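Local coordinates for protein KP6 killer toxin subunit beta (PDB 4GVB) that forms the beta subunit of a secreted, virally encoded antifungal toxin that, together with the alpha subunit, kills sensitive fungal cells, at residues P4-N16 against H69-E81. Numbering follows the deposited sequence.
Sequences PRPVMCQCVDTTN and HAGTNCQPDPQYE
C9 and C74 face each other as a non-hydrogen-bonded pair of two antiparallel strands, and a disulfide closes the gap (SG to SG 2.0 Å), a worked example of a cross-strand cystine. Two backbone hydrogen bonds each at M8–Q75 and Q10–N73 flank it, and two more join V12 and G71 farther along. The tightly packed part centres on buried M8. Its chain runs extended beyond CG (chi2 -171°), carrying SD and CE across the Q75 side chain and up to P78, where CE lies 3.8 Å from CD of the proline. Beyond the strands, D77 N donates almost straight to P6 O at 3.0 Å, and one water joins P6 O to D77 O. P6 also lays CG against Y80 CB, 3.2 Å away. D77 OD1 accepts from Q79 N in an Asx turn at the start of the 3-10 segment 78-80. The margins are looser: exposed R5 reaches Y80 O through NH2 in a weak bond, while at the far end T14 CG2 lies 3.5 Å from H69 O and the H69 ring meets that of H21 of the alpha subunit. C9 and C11 rest on F60 of helix 57-67, C11 is disulfide-bonded to C64 and also packs on helix 22-29, and M8 touches R47 of strand 46-47.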
ATOM      1  N   PRO B   4     -27.209  -2.442  -9.185  1.00 46.64           N
ATOM      2  CA  PRO B   4     -25.777  -2.582  -8.889  1.00 52.56           C
ATOM      3  C   PRO B   4     -25.410  -4.009  -8.470  1.00 55.48           C
ATOM      4  O   PRO B   4     -25.981  -4.540  -7.512  1.00 54.84           O
ATOM      5  CB  PRO B   4     -25.574  -1.612  -7.726  1.00 55.26           C
ATOM      6  CG  PRO B   4     -26.573  -0.517  -7.995  1.00 51.40           C
ATOM      7  CD  PRO B   4     -27.772  -1.195  -8.635  1.00 52.23           C
ATOM      8  N   ARG B   5     -24.464  -4.612  -9.188  1.00 48.37           N
ATOM      9  CA  ARG B   5     -24.074  -5.996  -8.952  1.00 45.17           C
ATOM     10  C   ARG B   5     -22.659  -6.085  -8.416  1.00 41.95           C
ATOM     11  O   ARG B   5     -21.901  -5.119  -8.459  1.00 44.01           O
ATOM     12  CB  ARG B   5     -24.162  -6.807 -10.244  1.00 47.17           C
ATOM     13  CG  ARG B   5     -25.413  -6.540 -11.053  1.00 55.75           C
ATOM     14  CD  ARG B   5     -26.663  -6.881 -10.266  1.00 56.36           C
ATOM     15  NE  ARG B   5     -27.106  -8.250 -10.519  1.00 59.16           N
ATOM     16  CZ  ARG B   5     -26.916  -9.269  -9.686  1.00 59.54           C
ATOM     17  NH1 ARG B   5     -26.293  -9.078  -8.527  1.00 53.05           N
ATOM     18  NH2 ARG B   5     -27.362 -10.479 -10.012  1.00 57.06           N
ATOM     19  N   PRO B   6     -22.291  -7.260  -7.909  1.00 40.80           N
ATOM     20  CA  PRO B   6     -20.953  -7.388  -7.332  1.00 39.76           C
ATOM     21  C   PRO B   6     -19.867  -7.421  -8.401  1.00 31.92           C
ATOM     22  O   PRO B   6     -20.043  -8.021  -9.462  1.00 32.15           O
ATOM     23  CB  PRO B   6     -21.026  -8.722  -6.576  1.00 42.12           C
ATOM     24  CG  PRO B   6     -22.515  -8.963  -6.373  1.00 41.17           C
ATOM     25  CD  PRO B   6     -23.145  -8.418  -7.605  1.00 42.95           C
ATOM     26  N   VAL B   7     -18.748  -6.771  -8.103  1.00 30.75           N
ATOM     27  CA  VAL B   7     -17.613  -6.704  -9.017  1.00 27.00           C
ATOM     28  C   VAL B   7     -16.405  -7.375  -8.368  1.00 24.51           C
ATOM     29  O   VAL B   7     -16.328  -7.480  -7.137  1.00 28.39           O
ATOM     30  CB  VAL B   7     -17.284  -5.221  -9.367  1.00 28.38           C
ATOM     31  CG1 VAL B   7     -16.686  -4.518  -8.167  1.00 27.76           C
ATOM     32  CG2 VAL B   7     -16.328  -5.145 -10.539  1.00 25.34           C
ATOM     33  N   MET B   8     -15.476  -7.867  -9.181  1.00 21.51           N
ATOM     34  CA  MET B   8     -14.195  -8.348  -8.672  1.00 22.43           C
ATOM     35  C   MET B   8     -13.080  -7.594  -9.401  1.00 22.69           C
ATOM     36  O   MET B   8     -13.171  -7.365 -10.600  1.00 20.06           O
ATOM     37  CB  MET B   8     -14.057  -9.867  -8.843  1.00 24.90           C
ATOM     38  CG  MET B   8     -14.103 -10.355 -10.282  1.00 22.87           C
ATOM     39  SD  MET B   8     -14.202 -12.160 -10.411  1.00 33.61           S
ATOM     40  CE  MET B   8     -13.933 -12.374 -12.155  1.00 31.43           C
ATOM     41  N   CYS B   9     -12.040  -7.202  -8.670  1.00 20.22           N
ATOM     42  CA  CYS B   9     -11.027  -6.315  -9.215  1.00 20.11           C
ATOM     43  C   CYS B   9      -9.612  -6.706  -8.834  1.00 18.22           C
ATOM     44  O   CYS B   9      -9.378  -7.313  -7.786  1.00 18.76           O
ATOM     45  CB  CYS B   9     -11.264  -4.877  -8.733  1.00 21.75           C
ATOM     46  SG  CYS B   9     -12.865  -4.132  -9.139  1.00 22.27           S
ATOM     47  N   GLN B  10      -8.679  -6.359  -9.714  1.00 18.18           N
ATOM     48  CA  GLN B  10      -7.252  -6.460  -9.458  1.00 17.28           C
ATOM     49  C   GLN B  10      -6.670  -5.063  -9.586  1.00 20.51           C
ATOM     50  O   GLN B  10      -7.141  -4.263 -10.392  1.00 18.70           O
ATOM     51  CB  GLN B  10      -6.566  -7.325 -10.524  1.00 21.03           C
ATOM     52  CG  GLN B  10      -7.120  -8.722 -10.751  1.00 23.03           C
ATOM     53  CD  GLN B  10      -6.388  -9.414 -11.891  1.00 29.86           C
ATOM     54  OE1 GLN B  10      -6.061 -10.598 -11.817  1.00 34.66           O
ATOM     55  NE2 GLN B  10      -6.119  -8.668 -12.948  1.00 27.66           N
ATOM     56  N   CYS B  11      -5.643  -4.767  -8.796  1.00 18.94           N
ATOM     57  CA  CYS B  11      -4.775  -3.623  -9.070  1.00 18.53           C
ATOM     58  C   CYS B  11      -3.771  -4.052 -10.125  1.00 17.20           C
ATOM     59  O   CYS B  11      -3.260  -5.164 -10.070  1.00 22.53           O
ATOM     60  CB  CYS B  11      -4.040  -3.196  -7.786  1.00 14.14           C
ATOM     61  SG  CYS B  11      -5.146  -2.678  -6.470  1.00 19.56           S
ATOM     62  N   VAL B  12      -3.493  -3.180 -11.090  1.00 16.17           N
ATOM     63  CA  VAL B  12      -2.598  -3.515 -12.182  1.00 20.03           C
ATOM     64  C   VAL B  12      -1.639  -2.365 -12.472  1.00 21.31           C
ATOM     65  O   VAL B  12      -1.931  -1.205 -12.171  1.00 23.19           O
ATOM     66  CB  VAL B  12      -3.391  -3.855 -13.474  1.00 22.86           C
ATOM     67  CG1 VAL B  12      -4.272  -5.077 -13.248  1.00 25.72           C
ATOM     68  CG2 VAL B  12      -4.240  -2.660 -13.912  1.00 21.25           C
ATOM     69  N   ASP B  13      -0.500  -2.696 -13.064  1.00 23.93           N
ATOM     70  CA  ASP B  13       0.489  -1.692 -13.410  1.00 28.81           C
ATOM     71  C   ASP B  13      -0.038  -0.779 -14.515  1.00 34.61           C
ATOM     72  O   ASP B  13      -0.788  -1.203 -15.399  1.00 31.38           O
ATOM     73  CB  ASP B  13       1.798  -2.349 -13.837  1.00 30.29           C
ATOM     74  CG  ASP B  13       3.006  -1.495 -13.508  1.00 32.48           C
ATOM     75  OD1 ASP B  13       2.812  -0.324 -13.117  1.00 32.03           O
ATOM     76  OD2 ASP B  13       4.146  -1.999 -13.628  1.00 37.15           O
ATOM     77  N   THR B  14       0.351   0.484 -14.450  1.00 32.48           N
ATOM     78  CA  THR B  14      -0.083   1.450 -15.443  1.00 39.88           C
ATOM     79  C   THR B  14       0.853   1.404 -16.650  1.00 41.65           C
ATOM     80  O   THR B  14       0.900   2.341 -17.431  1.00 43.47           O
ATOM     81  CB  THR B  14      -0.123   2.872 -14.845  1.00 36.55           C
ATOM     82  OG1 THR B  14       1.174   3.212 -14.333  1.00 35.45           O
ATOM     83  CG2 THR B  14      -1.119   2.942 -13.709  1.00 29.81           C
ATOM     84  N   THR B  15       1.601   0.310 -16.790  1.00 46.38           N
ATOM     85  CA  THR B  15       2.524   0.134 -17.910  1.00 47.83           C
ATOM     86  C   THR B  15       2.252  -1.173 -18.655  1.00 58.30           C
ATOM     87  O   THR B  15       1.106  -1.494 -18.987  1.00 54.92           O
ATOM     88  CB  THR B  15       4.017   0.137 -17.462  1.00 49.75           C
ATOM     89  OG1 THR B  15       4.286  -1.009 -16.639  1.00 52.87           O
ATOM     90  CG2 THR B  15       4.368   1.424 -16.705  1.00 47.19           C
ATOM     91  N   ASN B  16       3.326  -1.923 -18.903  1.00 65.37           N
ATOM     92  CA  ASN B  16       3.281  -3.167 -19.684  1.00 63.94           C
ATOM     93  C   ASN B  16       1.986  -3.986 -19.593  1.00 62.49           C
ATOM     94  O   ASN B  16       1.834  -4.834 -18.711  1.00 59.50           O
ATOM     95  CB  ASN B  16       4.496  -4.054 -19.358  1.00 62.73           C
ATOM     96  CG  ASN B  16       4.776  -4.146 -17.866  1.00 61.91           C
ATOM     97  OD1 ASN B  16       5.546  -3.354 -17.318  1.00 61.83           O
ATOM     98  ND2 ASN B  16       4.165  -5.127 -17.204  1.00 57.69           N
ATOM     99  N   HIS B  69       1.248   3.345  -7.867  1.00 20.38           N
ATOM    100  CA  HIS B  69       0.791   4.000  -9.085  1.00 21.59           C
ATOM    101  C   HIS B  69       0.147   2.931  -9.955  1.00 26.32           C
ATOM    102  O   HIS B  69       0.790   2.350 -10.842  1.00 22.02           O
ATOM    103  CB  HIS B  69       1.909   4.683  -9.856  1.00 23.99           C
ATOM    104  CG  HIS B  69       1.417   5.470 -11.036  1.00 29.98           C
ATOM    105  ND1 HIS B  69       0.648   6.604 -10.904  1.00 35.08           N
ATOM    106  CD2 HIS B  69       1.556   5.268 -12.367  1.00 33.22           C
ATOM    107  CE1 HIS B  69       0.349   7.077 -12.098  1.00 30.55           C
ATOM    108  NE2 HIS B  69       0.886   6.282 -13.004  1.00 38.39           N
ATOM    109  N   ALA B  70      -1.120   2.655  -9.676  1.00 24.85           N
ATOM    110  CA  ALA B  70      -1.777   1.514 -10.289  1.00 21.06           C
ATOM    111  C   ALA B  70      -3.125   1.887 -10.889  1.00 21.59           C
ATOM    112  O   ALA B  70      -3.747   2.878 -10.505  1.00 26.81           O
ATOM    113  CB  ALA B  70      -1.951   0.397  -9.264  1.00 19.49           C
ATOM    114  N   GLY B  71      -3.561   1.079 -11.842  1.00 22.11           N
ATOM    115  CA  GLY B  71      -4.903   1.189 -12.361  1.00 23.51           C
ATOM    116  C   GLY B  71      -5.637  -0.028 -11.850  1.00 19.84           C
ATOM    117  O   GLY B  71      -5.111  -0.770 -11.016  1.00 20.44           O
ATOM    118  N   THR B  72      -6.842  -0.249 -12.354  1.00 17.87           N
ATOM    119  CA  THR B  72      -7.622  -1.372 -11.893  1.00 17.70           C
ATOM    120  C   THR B  72      -8.262  -2.068 -13.069  1.00 21.96           C
ATOM    121  O   THR B  72      -8.641  -1.427 -14.040  1.00 20.14           O
ATOM    122  CB  THR B  72      -8.739  -0.933 -10.936  1.00 22.66           C
ATOM    123  OG1 THR B  72      -9.657  -0.083 -11.641  1.00 25.33           O
ATOM    124  CG2 THR B  72      -8.151  -0.192  -9.717  1.00 21.25           C
ATOM    125  N   ASN B  73      -8.358  -3.385 -12.978  1.00 20.85           N
ATOM    126  CA  ASN B  73      -9.160  -4.144 -13.917  1.00 18.78           C
ATOM    127  C   ASN B  73     -10.302  -4.701 -13.103  1.00 20.75           C
ATOM    128  O   ASN B  73     -10.069  -5.389 -12.122  1.00 17.76           O
ATOM    129  CB  ASN B  73      -8.365  -5.296 -14.535  1.00 18.73           C
ATOM    130  CG  ASN B  73      -7.203  -4.824 -15.394  1.00 31.80           C
ATOM    131  OD1 ASN B  73      -7.081  -3.636 -15.717  1.00 31.61           O
ATOM    132  ND2 ASN B  73      -6.349  -5.763 -15.788  1.00 31.62           N
ATOM    133  N   CYS B  74     -11.535  -4.390 -13.487  1.00 16.99           N
ATOM    134  CA  CYS B  74     -12.684  -4.837 -12.716  1.00 18.89           C
ATOM    135  C   CYS B  74     -13.632  -5.581 -13.629  1.00 22.71           C
ATOM    136  O   CYS B  74     -13.736  -5.252 -14.802  1.00 20.02           O
ATOM    137  CB  CYS B  74     -13.421  -3.660 -12.077  1.00 19.33           C
ATOM    138  SG  CYS B  74     -12.564  -2.865 -10.702  1.00 19.26           S
ATOM    139  N   GLN B  75     -14.320  -6.582 -13.090  1.00 19.24           N
ATOM    140  CA  GLN B  75     -15.390  -7.214 -13.850  1.00 18.92           C
ATOM    141  C   GLN B  75     -16.497  -7.742 -12.957  1.00 21.85           C
ATOM    142  O   GLN B  75     -16.304  -7.917 -11.760  1.00 19.47           O
ATOM    143  CB  GLN B  75     -14.846  -8.319 -14.745  1.00 23.13           C
ATOM    144  CG  GLN B  75     -13.977  -9.338 -14.068  1.00 24.23           C
ATOM    145  CD  GLN B  75     -13.409 -10.328 -15.060  1.00 33.81           C
ATOM    146  OE1 GLN B  75     -12.269 -10.199 -15.501  1.00 40.22           O
ATOM    147  NE2 GLN B  75     -14.211 -11.314 -15.434  1.00 38.13           N
ATOM    148  N   PRO B  76     -17.676  -7.997 -13.541  1.00 23.41           N
ATOM    149  CA  PRO B  76     -18.717  -8.563 -12.686  1.00 26.07           C
ATOM    150  C   PRO B  76     -18.261  -9.912 -12.152  1.00 21.50           C
ATOM    151  O   PRO B  76     -17.604 -10.686 -12.852  1.00 20.45           O
ATOM    152  CB  PRO B  76     -19.919  -8.701 -13.629  1.00 25.19           C
ATOM    153  CG  PRO B  76     -19.350  -8.657 -15.005  1.00 29.06           C
ATOM    154  CD  PRO B  76     -18.098  -7.854 -14.944  1.00 25.41           C
ATOM    155  N   ASP B  77     -18.562 -10.162 -10.886  1.00 26.51           N
ATOM    156  CA  ASP B  77     -18.157 -11.398 -10.237  1.00 22.84           C
ATOM    157  C   ASP B  77     -19.195 -12.471 -10.548  1.00 25.87           C
ATOM    158  O   ASP B  77     -20.339 -12.357 -10.130  1.00 29.34           O
ATOM    159  CB  ASP B  77     -18.076 -11.178  -8.725  1.00 26.22           C
ATOM    160  CG  ASP B  77     -17.566 -12.398  -7.977  1.00 29.17           C
ATOM    161  OD1 ASP B  77     -17.546 -13.505  -8.550  1.00 29.06           O
ATOM    162  OD2 ASP B  77     -17.198 -12.249  -6.791  1.00 30.28           O
ATOM    163  N   PRO B  78     -18.796 -13.517 -11.278  1.00 31.29           N
ATOM    164  CA  PRO B  78     -19.709 -14.581 -11.731  1.00 30.71           C
ATOM    165  C   PRO B  78     -20.465 -15.288 -10.602  1.00 33.93           C
ATOM    166  O   PRO B  78     -21.580 -15.763 -10.824  1.00 39.70           O
ATOM    167  CB  PRO B  78     -18.776 -15.569 -12.438  1.00 34.24           C
ATOM    168  CG  PRO B  78     -17.590 -14.777 -12.817  1.00 36.60           C
ATOM    169  CD  PRO B  78     -17.421 -13.727 -11.758  1.00 27.40           C
ATOM    170  N   GLN B  79     -19.882 -15.345  -9.407  1.00 33.60           N
ATOM    171  CA  GLN B  79     -20.517 -16.062  -8.303  1.00 31.84           C
ATOM    172  C   GLN B  79     -21.749 -15.339  -7.785  1.00 32.63           C
ATOM    173  O   GLN B  79     -22.477 -15.875  -6.952  1.00 31.52           O
ATOM    174  CB  GLN B  79     -19.534 -16.295  -7.150  1.00 31.62           C
ATOM    175  CG  GLN B  79     -19.299 -15.066  -6.285  1.00 30.02           C
ATOM    176  CD  GLN B  79     -18.428 -15.345  -5.071  1.00 36.98           C
ATOM    177  OE1 GLN B  79     -18.590 -16.362  -4.391  1.00 33.24           O
ATOM    178  NE2 GLN B  79     -17.496 -14.436  -4.790  1.00 29.00           N
ATOM    179  N   TYR B  80     -21.982 -14.121  -8.269  1.00 33.19           N
ATOM    180  CA  TYR B  80     -23.127 -13.332  -7.827  1.00 33.38           C
ATOM    181  C   TYR B  80     -24.031 -12.907  -8.997  1.00 38.39           C
ATOM    182  O   TYR B  80     -24.944 -12.099  -8.820  1.00 40.97           O
ATOM    183  CB  TYR B  80     -22.663 -12.097  -7.046  1.00 36.74           C
ATOM    184  CG  TYR B  80     -21.887 -12.390  -5.772  1.00 37.66           C
ATOM    185  CD1 TYR B  80     -22.384 -13.262  -4.814  1.00 33.85           C
ATOM    186  CD2 TYR B  80     -20.654 -11.788  -5.528  1.00 36.86           C
ATOM    187  CE1 TYR B  80     -21.679 -13.526  -3.646  1.00 34.56           C
ATOM    188  CE2 TYR B  80     -19.939 -12.052  -4.357  1.00 33.83           C
ATOM    189  CZ  TYR B  80     -20.461 -12.918  -3.422  1.00 32.77           C
ATOM    190  OH  TYR B  80     -19.767 -13.192  -2.261  1.00 31.62           O
ATOM    191  N   GLU B  81     -23.775 -13.452 -10.185  1.00 39.36           N
ATOM    192  CA  GLU B  81     -24.547 -13.105 -11.383  1.00 42.41           C
ATOM    193  C   GLU B  81     -25.784 -13.986 -11.518  1.00 48.74           C
ATOM    194  O   GLU B  81     -25.672 -15.204 -11.678  1.00 50.06           O
ATOM    195  CB  GLU B  81     -23.686 -13.235 -12.643  1.00 36.46           C
ATOM    196  CG  GLU B  81     -22.560 -12.208 -12.755  1.00 37.05           C
ATOM    197  CD  GLU B  81     -21.812 -12.268 -14.086  1.00 34.92           C
ATOM    198  OE1 GLU B  81     -21.227 -13.318 -14.432  1.00 36.97           O
ATOM    199  OE2 GLU B  81     -21.801 -11.248 -14.797  1.00 32.45           O
TER
HETATM  200  O   HOH W   1     -21.741  -9.872 -10.102  1.00 32.69           O
HETATM  201  O   HOH W   2     -17.325  -9.686  -5.697  1.00 25.69           O